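SCARECROW-LIKE protein 7 (Oryza sativa Japonica Group, PDB 5HYZ) probably acts as a transcription factor in plant development and abiotic stress resistance, binding DNA through its GRAS domain. Local coordinates at residues 267-270 / 271-275. Numbering follows the deposited sequence.
Sequences ESLD and VAMTR
Asp270 and Arg275 form a local salt bridge, five residues apart, where helix 251-272 of the GRAS domain runs out and the chain turns toward helix 278-296. The guanidinium approaches side-on, one nitrogen to each carboxylate oxygen. Arg275 NE lies 2.8 Å from Asp270 OD1 with an N-H...O angle of 167°, and Arg275 NH2 lies 3.2 Å from Asp270 OD2 and is straighter still. Both oxygens are met on their syn sides, with the nitrogens somewhat out of the carboxylate plane; carboxylate and guanidinium planes are 28° apart, so the pair is bidentate but somewhat twisted. The bend of the arginine at chi2 folds its end back toward the helix. Arg280 makes a second salt bridge to OD1; two arginines sharing one carboxylate would probably keep it ionised.

The helical bonding thins out here. Val271 N still bonds to Glu267 O (3.2 Å), and Met273 N reaches Leu269 O at 3.0 Å; the same carbonyl receives a weak bond from Ala272 N at 3.1 Å. At Met273 the backbone takes an extended conformation that carries the chain off the helix axis.

Leu269 and selenomethionine Met273 run side by side, pointing the same way. Bending at chi3 (-59°) brings the methyl of Met273 against the leucine, with CE 3.4 Å from both Leu269 CB and Leu269 CD2, tighter than ordinary van der Waals contact. Both side chains also touch helices 74-86 and 278-296. Apolar packing on one face and an acid-arginine bridge across the outgoing turn together bracket the last turn of helix 251-272 and the start of the loop linking it to helix 278-296, within the predicted PFYRE region of the GRAS domain.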
loop_
_atom_site.group_PDB
_atom_site.type_symbol
_atom_site.label_atom_id
_atom_site.label_comp_id
_atom_site.label_asym_id
_atom_site.label_seq_id
_atom_site.Cartn_x
_atom_site.Cartn_y
_atom_site.Cartn_z
ATOM N N GLU A 267 1.719 20.571 -0.981
ATOM C CA GLU A 267 1.143 20.326 0.340
ATOM C C GLU A 267 1.013 18.818 0.658
ATOM O O GLU A 267 1.321 18.369 1.784
ATOM C CB GLU A 267 -0.203 20.989 0.476
ATOM C CG GLU A 267 -0.145 22.490 0.638
ATOM C CD GLU A 267 -1.525 23.139 0.647
ATOM O OE1 GLU A 267 -2.512 22.389 0.901
ATOM O OE2 GLU A 267 -1.636 24.385 0.400
ATOM N N SER A 268 0.587 18.031 -0.330
ATOM C CA SER A 268 0.497 16.570 -0.086
ATOM C C SER A 268 1.884 15.935 0.143
ATOM O O SER A 268 2.021 14.961 0.877
ATOM C CB SER A 268 -0.246 15.901 -1.240
ATOM O OG SER A 268 0.556 15.802 -2.384
ATOM N N LEU A 269 2.930 16.491 -0.455
ATOM C CA LEU A 269 4.267 15.994 -0.118
ATOM C C LEU A 269 4.642 16.357 1.313
ATOM O O LEU A 269 5.348 15.596 1.981
ATOM C CB LEU A 269 5.337 16.558 -1.066
ATOM C CG LEU A 269 5.387 16.041 -2.504
ATOM C CD1 LEU A 269 6.712 16.433 -3.171
ATOM C CD2 LEU A 269 5.190 14.545 -2.533
ATOM N N ASP A 270 4.209 17.536 1.752
ATOM C CA ASP A 270 4.593 18.042 3.076
ATOM C C ASP A 270 4.048 17.190 4.197
ATOM O O ASP A 270 4.659 17.064 5.267
ATOM C CB ASP A 270 4.076 19.463 3.290
ATOM C CG ASP A 270 4.698 20.132 4.507
ATOM O OD1 ASP A 270 5.931 20.084 4.623
ATOM O OD2 ASP A 270 3.950 20.684 5.346
ATOM N N VAL A 271 2.842 16.673 4.000
ATOM C CA VAL A 271 2.269 15.868 5.070
ATOM C C VAL A 271 2.943 14.493 5.098
ATOM O O VAL A 271 2.981 13.826 6.140
ATOM C CB VAL A 271 0.705 15.774 4.913
ATOM C CG1 VAL A 271 0.115 14.785 5.872
ATOM C CG2 VAL A 271 0.070 17.132 5.150
ATOM N N ALA A 272 3.498 14.071 3.960
ATOM C CA ALA A 272 4.017 12.707 3.820
ATOM C C ALA A 272 5.495 12.526 4.175
ATOM O O ALA A 272 5.902 11.459 4.638
ATOM C CB ALA A 272 3.770 12.208 2.359
HETATM N N MSE A 273 6.312 13.551 3.948
HETATM C CA MSE A 273 7.754 13.407 4.104
HETATM C C MSE A 273 8.342 14.505 4.994
HETATM O O MSE A 273 7.723 15.549 5.190
HETATM C CB MSE A 273 8.422 13.422 2.733
HETATM C CG MSE A 273 7.984 12.276 1.819
HETATM SE SE MSE A 273 8.595 12.594 -0.023
HETATM C CE MSE A 273 7.688 14.254 -0.241
ATOM N N THR A 274 9.538 14.283 5.538
ATOM C CA THR A 274 10.175 15.301 6.388
ATOM C C THR A 274 10.632 16.511 5.563
ATOM O O THR A 274 10.948 16.370 4.372
ATOM C CB THR A 274 11.417 14.751 7.118
ATOM O OG1 THR A 274 12.378 14.350 6.140
ATOM C CG2 THR A 274 11.064 13.540 7.962
ATOM N N ARG A 275 10.701 17.673 6.220
ATOM C CA ARG A 275 11.238 18.913 5.643
ATOM C C ARG A 275 12.685 18.803 5.141
ATOM O O ARG A 275 13.091 19.555 4.269
ATOM C CB ARG A 275 11.147 20.043 6.674
ATOM C CG ARG A 275 9.741 20.510 7.018
ATOM C CD ARG A 275 9.204 21.404 5.904
ATOM N NE ARG A 275 7.765 21.635 6.030
ATOM C CZ ARG A 275 7.203 22.659 6.664
ATOM N NH1 ARG A 275 7.957 23.582 7.240
ATOM N NH2 ARG A 275 5.878 22.777 6.706
HETATM O O HOH W 1 7.181 17.700 6.198
#